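Local atomic coordinates of beta-galacturonidase (Eisenbergiella tayi, PDB entry 6NCW), a protein that hydrolyses beta-linked galacturonic acid residues as a family 2 glycoside hydrolase and may also have beta-glucuronidase activity. Residues 67-72 against 149-154; 126-131 against 337-342; 497-502 against 549-554. All blocks are in the same frame, centred on the assembly; numbering follows the deposited sequence.

In the fold
The three contacts sample the multidomain build of a family 2 glycoside hydrolase. Contact 1 joins strand 68-72 of the N-terminal beta domain to strand 150-162 of the immunoglobulin-like sandwich. Contact 2 brings a loop between strands 109-117 and 142-147 to the substrate site of the TIM barrel, and contact 3 packs two helices on the barrel's outside. Along the chain contacts 1 and 2 interleave, whereas contact 3 follows both. Their centres lie about 34 Å (1 and 2), 32 Å (2 and 3) and 47 Å (1 and 3) apart, with contacts 1 and 3 on opposite sides of the chain's centre. The N-terminal domain thus meets both of its neighbours and contributes to the sugar site.

Contact 1. Residues 67-72 against 149-154; sequences NIRLEF and EAYLSW
Asn67 and Glu149 start the contact with their CA atoms 7.7 Å apart, and the touching parts 67-69 and 149-151, which run 21° apart, spread until the CA atoms of Arg69 and Tyr151 are 10.0 Å apart. This spacing is too wide for sheet pairing: strand 68-72 belongs to the N-terminal beta domain, whereas strand 150-162 opens the immunoglobulin-like sandwich, a short link separating it from strand 142-147. Side chains therefore bridge the gap. Arg69 suits the place because its extended aliphatic arm is long enough to reach across, and its CD lies 4.1 Å from Tyr151 CE1. The tyrosine's CG sits between its backbone N and carbonyl carbon (chi1 70°), and its side chain crosses the arginine at about a right angle; guanidinium and ring planes are 32° apart. At the other end, Asn67 ND2 stays 3.9 Å from Glu149 OE2, beyond hydrogen-bonding range. Instead ND2 bonds Gly148 O in the link, and OD1 accepts from Asp104 N. Arg69 likewise forms salt bridges with Asp99 and Glu145. The polar ends of Asn67 and Arg69 are thus engaged chiefly outside the two segments, and the direct contact is van der Waals, an arginine methylene beside the tyrosine ring and an amide near a carboxylate.

Contact 2. Residues 126-131 against 337-342; sequences LHVPND and RGLSEE. With GOL (glycerol), chain G.
Asn130 and Arg337 meet at the mouth of the TIM barrel, where a loop of the N-terminal beta domain enters the sugar-binding pocket. Their flat groups stand nearly upright to each other, amide and guanidinium planes 79° apart. Asparagine suits this spot because it donates and accepts at once. Asn130 ND2 gives an almost straight bond (170°) to a lone pair of Arg337 O, 3.0 Å away and in both the amide and the carbonyl plane. Asn130 OD1 accepts the backbone N of Asp131 at 2.9 Å and a weak bond from Arg337 NH1, and so ties the loop to the arginine. Arg337 sets off with CG anti to its backbone N (chi1 180°), then bends at chi2, and Asp131 CB lies over one face of the guanidinium, 3.5 Å above its plane and toward the rim. Both Asp131 and Arg337 bind galacturonate; here glycerol bridges them, its O3 donating to Asp131 OD1. Arg525 and Asn530, which also bind galacturonate, engage Asp131 OD2 by a salt bridge and OD1 by a hydrogen bond. Farther along, Val128 CG2 touches Leu339 CD2 at 4.0 Å. At the glycerol, Arg337 NE donates to O2 at 2.8 Å while Arg337 NH2 donates to O3 at 2.9 Å.

Contact 3. Residues 497-502 against 549-554; sequences AVFSRE and KDSYRS
Phe499 and Tyr552 are brought together by their torsions: CG of the phenylalanine lies beside its backbone N and anti to the carbonyl carbon (chi1 -75°), which sends its ring out from helix 484-500, while the tyrosine ring is rotated to a chi2 of 9°, far from the perpendicular setting common for aromatic side chains. The pair joins the ends of two helices on the outside of the TIM barrel: helix 484-500, which leads into barrel strand 504-509, and helix 544-553, which follows that strand in the chain. The rings meet rim to rim, with planes at 76° and centroids 5.9 Å apart, so neither lies over the other's face and the pair is not a T-shaped stack. Tyr552 CE1 approaches the edge of the phenylalanine near its plane, reaching CZ of Phe499 at 3.6 Å. Beside it, Ser551 OG comes within 3.6 Å of Phe499 CE2; serine is short enough to lie beside the ring, meeting it through its hydroxyl oxygen. Within its own helix Val498 lends CG2 to one face of the Phe499 ring, 4.2 Å above the plane and offset toward the rim.

Tyrosine fits its place because it works in two directions. Its CE1 and CD1 atoms touch Phe499, and both side chains touch Val507 of strand 504-509, while its hydroxyl is hydrogen-bonded to Gly274 O in barrel strand 268-276. The second helix is thereby tied both to its neighbouring helix and to the barrel wall. Just past helix 544-553, the hydroxyl and amide of Ser554 turn back on one carbonyl. Ser554 OG donates to Ser551 O at 2.7 Å, and Ser554 N joins it at 3.2 Å from the same face of the carbonyl plane of Ser551 O.

Contact 1. Residues 67-72 against 149-154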
loop_
_atom_site.group_PDB
_atom_site.type_symbol
_atom_site.label_atom_id
_atom_site.label_comp_id
_atom_site.label_asym_id
_atom_site.label_seq_id
_atom_site.Cartn_x
_atom_site.Cartn_y
_atom_site.Cartn_z
ATOM N N ASN A 67 -53.675 14.602 12.303
ATOM C CA ASN A 67 -52.683 14.197 13.289
ATOM C C ASN A 67 -51.583 13.385 12.609
ATOM O O ASN A 67 -51.864 12.383 11.938
ATOM C CB ASN A 67 -53.331 13.363 14.395
ATOM C CG ASN A 67 -54.256 14.169 15.284
ATOM O OD1 ASN A 67 -54.170 15.396 15.361
ATOM N ND2 ASN A 67 -55.143 13.470 15.974
ATOM N N ILE A 68 -50.330 13.805 12.799
ATOM C CA ILE A 68 -49.195 13.139 12.177
ATOM C C ILE A 68 -48.155 12.760 13.226
ATOM O O ILE A 68 -48.070 13.344 14.310
ATOM C CB ILE A 68 -48.532 14.002 11.086
ATOM C CG1 ILE A 68 -47.812 15.196 11.710
ATOM C CG2 ILE A 68 -49.561 14.437 10.047
ATOM C CD1 ILE A 68 -46.913 15.958 10.735
ATOM N N ARG A 69 -47.344 11.770 12.866
ATOM C CA ARG A 69 -46.194 11.351 13.651
ATOM C C ARG A 69 -45.005 11.275 12.711
ATOM O O ARG A 69 -45.072 10.605 11.674
ATOM C CB ARG A 69 -46.455 9.998 14.318
ATOM C CG ARG A 69 -45.327 9.461 15.173
ATOM C CD ARG A 69 -45.706 8.073 15.693
ATOM N NE ARG A 69 -44.618 7.456 16.434
ATOM C CZ ARG A 69 -43.939 6.388 16.031
ATOM N NH1 ARG A 69 -44.242 5.791 14.882
ATOM N NH2 ARG A 69 -42.952 5.915 16.788
ATOM N N LEU A 70 -43.939 11.984 13.046
ATOM C CA LEU A 70 -42.658 11.843 12.363
ATOM C C LEU A 70 -41.746 10.995 13.240
ATOM O O LEU A 70 -41.420 11.401 14.360
ATOM C CB LEU A 70 -42.023 13.203 12.096
ATOM C CG LEU A 70 -42.810 14.115 11.163
ATOM C CD1 LEU A 70 -42.569 15.568 11.545
ATOM C CD2 LEU A 70 -42.382 13.862 9.736
ATOM N N GLU A 71 -41.353 9.818 12.748
ATOM C CA GLU A 71 -40.395 8.982 13.459
ATOM C C GLU A 71 -39.003 9.137 12.854
ATOM O O GLU A 71 -38.817 8.974 11.640
ATOM C CB GLU A 71 -40.788 7.507 13.457
ATOM C CG GLU A 71 -39.775 6.689 14.303
ATOM C CD GLU A 71 -40.068 5.208 14.364
ATOM O OE1 GLU A 71 -40.889 4.717 13.558
ATOM O OE2 GLU A 71 -39.452 4.533 15.226
ATOM N N PHE A 72 -38.037 9.451 13.704
ATOM C CA PHE A 72 -36.630 9.543 13.324
ATOM C C PHE A 72 -35.873 8.366 13.927
ATOM O O PHE A 72 -35.842 8.208 15.153
ATOM C CB PHE A 72 -36.044 10.870 13.783
ATOM C CG PHE A 72 -36.686 12.056 13.120
ATOM C CD1 PHE A 72 -37.864 12.595 13.628
ATOM C CD2 PHE A 72 -36.133 12.606 11.970
ATOM C CE1 PHE A 72 -38.474 13.685 12.999
ATOM C CE2 PHE A 72 -36.746 13.694 11.336
ATOM C CZ PHE A 72 -37.915 14.227 11.854
ATOM N N GLU A 149 -57.493 9.355 15.792
ATOM C CA GLU A 149 -57.687 9.829 17.154
ATOM C C GLU A 149 -56.788 9.127 18.160
ATOM O O GLU A 149 -56.508 9.702 19.217
ATOM C CB GLU A 149 -59.156 9.660 17.565
ATOM C CG GLU A 149 -60.099 10.599 16.832
ATOM C CD GLU A 149 -59.816 12.061 17.156
ATOM O OE1 GLU A 149 -60.418 12.578 18.125
ATOM O OE2 GLU A 149 -58.982 12.687 16.453
ATOM N N ALA A 150 -56.326 7.915 17.853
ATOM C CA ALA A 150 -55.473 7.150 18.757
ATOM C C ALA A 150 -54.661 6.146 17.949
ATOM O O ALA A 150 -55.055 5.750 16.848
ATOM C CB ALA A 150 -56.297 6.430 19.828
ATOM N N TYR A 151 -53.526 5.721 18.517
ATOM C CA TYR A 151 -52.622 4.832 17.795
ATOM C C TYR A 151 -51.846 3.938 18.759
ATOM O O TYR A 151 -51.708 4.230 19.950
ATOM C CB TYR A 151 -51.643 5.623 16.918
ATOM C CG TYR A 151 -50.595 6.412 17.678
ATOM C CD1 TYR A 151 -49.300 5.908 17.854
ATOM C CD2 TYR A 151 -50.888 7.665 18.197
ATOM C CE1 TYR A 151 -48.333 6.631 18.544
ATOM C CE2 TYR A 151 -49.932 8.395 18.886
ATOM C CZ TYR A 151 -48.658 7.874 19.054
ATOM O OH TYR A 151 -47.721 8.611 19.735
ATOM N N LEU A 152 -51.329 2.846 18.206
ATOM C CA LEU A 152 -50.528 1.883 18.953
ATOM C C LEU A 152 -49.076 2.362 19.004
ATOM O O LEU A 152 -48.389 2.408 17.979
ATOM C CB LEU A 152 -50.646 0.509 18.304
ATOM C CG LEU A 152 -52.096 0.005 18.342
ATOM C CD1 LEU A 152 -52.264 -1.370 17.723
ATOM C CD2 LEU A 152 -52.582 -0.002 19.782
ATOM N N SER A 153 -48.606 2.707 20.204
ATOM C CA SER A 153 -47.256 3.229 20.390
ATOM C C SER A 153 -46.188 2.125 20.342
ATOM O O SER A 153 -45.118 2.327 19.759
ATOM C CB SER A 153 -47.200 3.998 21.706
ATOM O OG SER A 153 -45.864 4.174 22.128
ATOM N N TRP A 154 -46.448 0.963 20.938
ATOM C CA TRP A 154 -45.561 -0.196 20.841
ATOM C C TRP A 154 -46.308 -1.435 21.327
ATOM O O TRP A 154 -47.358 -1.333 21.968
ATOM C CB TRP A 154 -44.256 -0.012 21.645
ATOM C CG TRP A 154 -44.396 0.429 23.113
ATOM C CD1 TRP A 154 -44.225 1.691 23.602
ATOM C CD2 TRP A 154 -44.711 -0.398 24.256
ATOM N NE1 TRP A 154 -44.425 1.712 24.959
ATOM C CE2 TRP A 154 -44.714 0.442 25.388
ATOM C CE3 TRP A 154 -45.005 -1.761 24.426
ATOM C CZ2 TRP A 154 -44.990 -0.034 26.679
ATOM C CZ3 TRP A 154 -45.272 -2.234 25.712
ATOM C CH2 TRP A 154 -45.268 -1.369 26.819
#

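Contact 2. Residues 126-131 against 337-342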
loop_
_atom_site.group_PDB
_atom_site.type_symbol
_atom_site.label_atom_id
_atom_site.label_comp_id
_atom_site.label_asym_id
_atom_site.label_seq_id
_atom_site.Cartn_x
_atom_site.Cartn_y
_atom_site.Cartn_z
ATOM N N LEU A 126 -22.469 11.820 26.455
ATOM C CA LEU A 126 -22.195 10.519 25.859
ATOM C C LEU A 126 -21.284 10.642 24.639
ATOM O O LEU A 126 -20.246 9.976 24.559
ATOM C CB LEU A 126 -23.533 9.834 25.495
ATOM C CG LEU A 126 -24.543 9.735 26.653
ATOM C CD1 LEU A 126 -25.801 8.965 26.239
ATOM C CD2 LEU A 126 -23.927 9.100 27.883
ATOM N N HIS A 127 -21.648 11.505 23.691
ATOM C CA HIS A 127 -20.785 11.829 22.565
ATOM C C HIS A 127 -19.695 12.781 23.028
ATOM O O HIS A 127 -19.978 13.949 23.304
ATOM C CB HIS A 127 -21.591 12.452 21.437
ATOM C CG HIS A 127 -22.524 11.495 20.789
ATOM N ND1 HIS A 127 -22.146 10.699 19.731
ATOM C CD2 HIS A 127 -23.810 11.174 21.071
ATOM C CE1 HIS A 127 -23.170 9.947 19.371
ATOM N NE2 HIS A 127 -24.194 10.219 20.163
ATOM N N VAL A 128 -18.462 12.274 23.107
ATOM C CA VAL A 128 -17.264 12.995 23.548
ATOM C C VAL A 128 -16.104 12.628 22.619
ATOM O O VAL A 128 -16.227 11.669 21.843
ATOM C CB VAL A 128 -16.915 12.649 25.007
ATOM C CG1 VAL A 128 -18.047 13.067 25.970
ATOM C CG2 VAL A 128 -16.612 11.170 25.131
ATOM N N PRO A 129 -14.970 13.336 22.644
ATOM C CA PRO A 129 -13.797 12.828 21.921
ATOM C C PRO A 129 -13.497 11.435 22.444
ATOM O O PRO A 129 -13.422 11.223 23.655
ATOM C CB PRO A 129 -12.690 13.834 22.270
ATOM C CG PRO A 129 -13.463 15.105 22.683
ATOM C CD PRO A 129 -14.642 14.555 23.410
ATOM N N ASN A 130 -13.436 10.467 21.534
ATOM C CA ASN A 130 -13.430 9.075 21.954
ATOM C C ASN A 130 -12.782 8.219 20.870
ATOM O O ASN A 130 -12.438 8.701 19.783
ATOM C CB ASN A 130 -14.854 8.605 22.264
ATOM C CG ASN A 130 -14.915 7.675 23.481
ATOM O OD1 ASN A 130 -13.958 6.938 23.792
ATOM N ND2 ASN A 130 -16.040 7.719 24.183
ATOM N N ASP A 131 -12.645 6.921 21.179
ATOM C CA ASP A 131 -12.049 5.910 20.300
ATOM C C ASP A 131 -13.033 5.387 19.249
ATOM O O ASP A 131 -13.063 4.191 18.932
ATOM C CB ASP A 131 -11.492 4.773 21.165
ATOM C CG ASP A 131 -10.527 3.845 20.395
ATOM O OD1 ASP A 131 -10.441 2.648 20.708
ATOM O OD2 ASP A 131 -9.844 4.303 19.473
ATOM N N ARG A 337 -18.737 4.790 26.406
ATOM C CA ARG A 337 -17.441 4.111 26.297
ATOM C C ARG A 337 -16.354 4.867 27.053
ATOM O O ARG A 337 -16.009 5.999 26.684
ATOM C CB ARG A 337 -17.018 3.928 24.835
ATOM C CG ARG A 337 -15.660 3.229 24.691
ATOM C CD ARG A 337 -14.700 3.860 23.598
ATOM N NE ARG A 337 -13.356 3.334 23.836
ATOM C CZ ARG A 337 -12.503 3.810 24.744
ATOM N NH1 ARG A 337 -12.800 4.885 25.469
ATOM N NH2 ARG A 337 -11.335 3.210 24.912
ATOM N N GLY A 338 -15.796 4.224 28.079
ATOM C CA GLY A 338 -14.555 4.682 28.684
ATOM C C GLY A 338 -14.674 5.954 29.493
ATOM O O GLY A 338 -13.693 6.694 29.626
ATOM N N LEU A 339 -15.856 6.252 30.015
ATOM C CA LEU A 339 -16.071 7.537 30.660
ATOM C C LEU A 339 -15.506 7.493 32.073
ATOM O O LEU A 339 -15.783 6.560 32.836
ATOM C CB LEU A 339 -17.557 7.897 30.665
ATOM C CG LEU A 339 -18.138 8.058 29.248
ATOM C CD1 LEU A 339 -19.645 8.189 29.278
ATOM C CD2 LEU A 339 -17.521 9.250 28.519
ATOM N N SER A 340 -14.690 8.491 32.404
ATOM C CA SER A 340 -14.135 8.616 33.740
ATOM C C SER A 340 -15.232 8.960 34.750
ATOM O O SER A 340 -16.364 9.329 34.402
ATOM C CB SER A 340 -13.051 9.692 33.765
ATOM O OG SER A 340 -13.618 10.964 33.436
ATOM N N GLU A 341 -14.876 8.831 36.029
ATOM C CA GLU A 341 -15.754 9.291 37.096
ATOM C C GLU A 341 -16.152 10.754 36.884
ATOM O O GLU A 341 -17.335 11.111 37.000
ATOM C CB GLU A 341 -15.058 9.090 38.447
ATOM C CG GLU A 341 -15.928 9.455 39.618
ATOM C CD GLU A 341 -15.202 9.389 40.961
ATOM O OE1 GLU A 341 -14.054 8.886 41.033
ATOM O OE2 GLU A 341 -15.806 9.846 41.954
ATOM N N GLU A 342 -15.180 11.606 36.535
ATOM C CA GLU A 342 -15.480 13.007 36.251
ATOM C C GLU A 342 -16.408 13.153 35.046
ATOM O O GLU A 342 -17.319 13.987 35.065
ATOM C CB GLU A 342 -14.185 13.794 36.034
ATOM C CG GLU A 342 -14.403 15.232 35.540
ATOM C CD GLU A 342 -13.091 15.997 35.308
ATOM O OE1 GLU A 342 -12.711 16.802 36.185
ATOM O OE2 GLU A 342 -12.433 15.791 34.258
HETATM C C1 GOL G . -12.689 -0.187 24.624
HETATM O O1 GOL G . -13.802 -0.802 25.198
HETATM C C2 GOL G . -12.845 -0.207 23.067
HETATM O O2 GOL G . -13.619 0.838 22.604
HETATM C C3 GOL G . -11.408 -0.052 22.507
HETATM O O3 GOL G . -10.966 1.277 22.772
HETATM O O HOH W 1 -19.048 7.242 24.964
#

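Contact 3. Residues 497-502 against 549-554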
loop_
_atom_site.group_PDB
_atom_site.type_symbol
_atom_site.label_atom_id
_atom_site.label_comp_id
_atom_site.label_asym_id
_atom_site.label_seq_id
_atom_site.Cartn_x
_atom_site.Cartn_y
_atom_site.Cartn_z
ATOM N N ALA A 497 -6.511 -19.494 24.432
ATOM C CA ALA A 497 -6.649 -19.379 25.880
ATOM C C ALA A 497 -8.111 -19.223 26.299
ATOM O O ALA A 497 -8.563 -19.906 27.222
ATOM C CB ALA A 497 -5.802 -18.226 26.411
ATOM N N VAL A 498 -8.873 -18.331 25.643
ATOM C CA VAL A 498 -10.243 -18.073 26.096
ATOM C C VAL A 498 -11.101 -19.331 25.971
ATOM O O VAL A 498 -11.888 -19.650 26.864
ATOM C CB VAL A 498 -10.878 -16.873 25.345
ATOM C CG1 VAL A 498 -10.088 -15.595 25.605
ATOM C CG2 VAL A 498 -10.950 -17.126 23.850
ATOM N N PHE A 499 -10.949 -20.077 24.877
ATOM C CA PHE A 499 -11.749 -21.277 24.672
ATOM C C PHE A 499 -11.325 -22.454 25.548
ATOM O O PHE A 499 -12.074 -23.428 25.637
ATOM C CB PHE A 499 -11.708 -21.670 23.193
ATOM C CG PHE A 499 -12.547 -20.782 22.323
ATOM C CD1 PHE A 499 -13.868 -20.510 22.663
ATOM C CD2 PHE A 499 -12.016 -20.186 21.199
ATOM C CE1 PHE A 499 -14.659 -19.669 21.877
ATOM C CE2 PHE A 499 -12.801 -19.335 20.400
ATOM C CZ PHE A 499 -14.131 -19.090 20.740
ATOM N N SER A 500 -10.168 -22.394 26.205
ATOM C CA SER A 500 -9.773 -23.429 27.150
ATOM C C SER A 500 -9.882 -22.979 28.605
ATOM O O SER A 500 -9.541 -23.752 29.504
ATOM C CB SER A 500 -8.351 -23.909 26.842
ATOM O OG SER A 500 -7.411 -22.873 27.021
ATOM N N ARG A 501 -10.373 -21.767 28.862
ATOM C CA ARG A 501 -10.581 -21.275 30.221
ATOM C C ARG A 501 -11.898 -21.842 30.762
ATOM O O ARG A 501 -12.986 -21.415 30.355
ATOM C CB ARG A 501 -10.574 -19.748 30.211
ATOM C CG ARG A 501 -10.833 -19.060 31.540
ATOM C CD ARG A 501 -9.824 -19.467 32.615
ATOM N NE ARG A 501 -10.426 -20.431 33.528
ATOM C CZ ARG A 501 -9.828 -20.935 34.602
ATOM N NH1 ARG A 501 -8.589 -20.570 34.921
ATOM N NH2 ARG A 501 -10.483 -21.805 35.361
ATOM N N GLU A 502 -11.807 -22.822 31.659
ATOM C CA GLU A 502 -13.003 -23.382 32.280
ATOM C C GLU A 502 -13.742 -22.307 33.052
ATOM O O GLU A 502 -13.135 -21.554 33.821
ATOM C CB GLU A 502 -12.637 -24.530 33.230
ATOM C CG GLU A 502 -12.822 -25.915 32.626
ATOM C CD GLU A 502 -12.231 -27.015 33.510
ATOM O OE1 GLU A 502 -12.405 -26.945 34.755
ATOM O OE2 GLU A 502 -11.576 -27.936 32.958
ATOM N N LYS A 549 -10.915 -17.698 11.592
ATOM C CA LYS A 549 -11.800 -18.637 10.923
ATOM C C LYS A 549 -11.489 -20.071 11.343
ATOM O O LYS A 549 -12.394 -20.833 11.698
ATOM C CB LYS A 549 -11.670 -18.450 9.414
ATOM C CG LYS A 549 -12.512 -19.360 8.551
ATOM C CD LYS A 549 -12.376 -18.892 7.102
ATOM C CE LYS A 549 -13.252 -19.688 6.158
ATOM N NZ LYS A 549 -13.137 -19.141 4.790
ATOM N N ASP A 550 -10.209 -20.451 11.329
ATOM C CA ASP A 550 -9.833 -21.787 11.787
ATOM C C ASP A 550 -10.333 -22.051 13.198
ATOM O O ASP A 550 -10.841 -23.139 13.488
ATOM C CB ASP A 550 -8.322 -21.969 11.750
ATOM C CG ASP A 550 -7.779 -22.089 10.338
ATOM O OD1 ASP A 550 -8.573 -22.291 9.391
ATOM O OD2 ASP A 550 -6.543 -21.956 10.180
ATOM N N SER A 551 -10.191 -21.069 14.092
ATOM C CA SER A 551 -10.615 -21.260 15.476
ATOM C C SER A 551 -12.132 -21.371 15.587
ATOM O O SER A 551 -12.649 -22.329 16.171
ATOM C CB SER A 551 -10.103 -20.120 16.350
ATOM O OG SER A 551 -10.667 -20.209 17.644
ATOM N N TYR A 552 -12.866 -20.398 15.028
ATOM C CA TYR A 552 -14.311 -20.365 15.233
ATOM C C TYR A 552 -15.023 -21.492 14.483
ATOM O O TYR A 552 -16.062 -21.977 14.938
ATOM C CB TYR A 552 -14.880 -19.016 14.800
ATOM C CG TYR A 552 -14.768 -17.879 15.804
ATOM C CD1 TYR A 552 -14.014 -18.000 16.967
ATOM C CD2 TYR A 552 -15.434 -16.684 15.582
ATOM C CE1 TYR A 552 -13.928 -16.951 17.888
ATOM C CE2 TYR A 552 -15.348 -15.632 16.484
ATOM C CZ TYR A 552 -14.602 -15.767 17.635
ATOM O OH TYR A 552 -14.540 -14.710 18.528
ATOM N N ARG A 553 -14.511 -21.889 13.319
ATOM C CA ARG A 553 -15.117 -22.990 12.577
ATOM C C ARG A 553 -14.870 -24.352 13.224
ATOM O O ARG A 553 -15.530 -25.327 12.856
ATOM C CB ARG A 553 -14.587 -22.998 11.147
ATOM C CG ARG A 553 -15.075 -21.842 10.306
ATOM C CD ARG A 553 -15.945 -22.412 9.244
ATOM N NE ARG A 553 -15.841 -21.719 7.976
ATOM C CZ ARG A 553 -16.850 -21.046 7.438
ATOM N NH1 ARG A 553 -18.012 -20.990 8.092
ATOM N NH2 ARG A 553 -16.692 -20.428 6.265
ATOM N N SER A 554 -13.952 -24.449 14.178
ATOM C CA SER A 554 -13.688 -25.708 14.854
ATOM C C SER A 554 -14.551 -25.893 16.098
ATOM O O SER A 554 -14.320 -26.828 16.872
ATOM C CB SER A 554 -12.212 -25.794 15.231
ATOM O OG SER A 554 -11.918 -24.897 16.283
#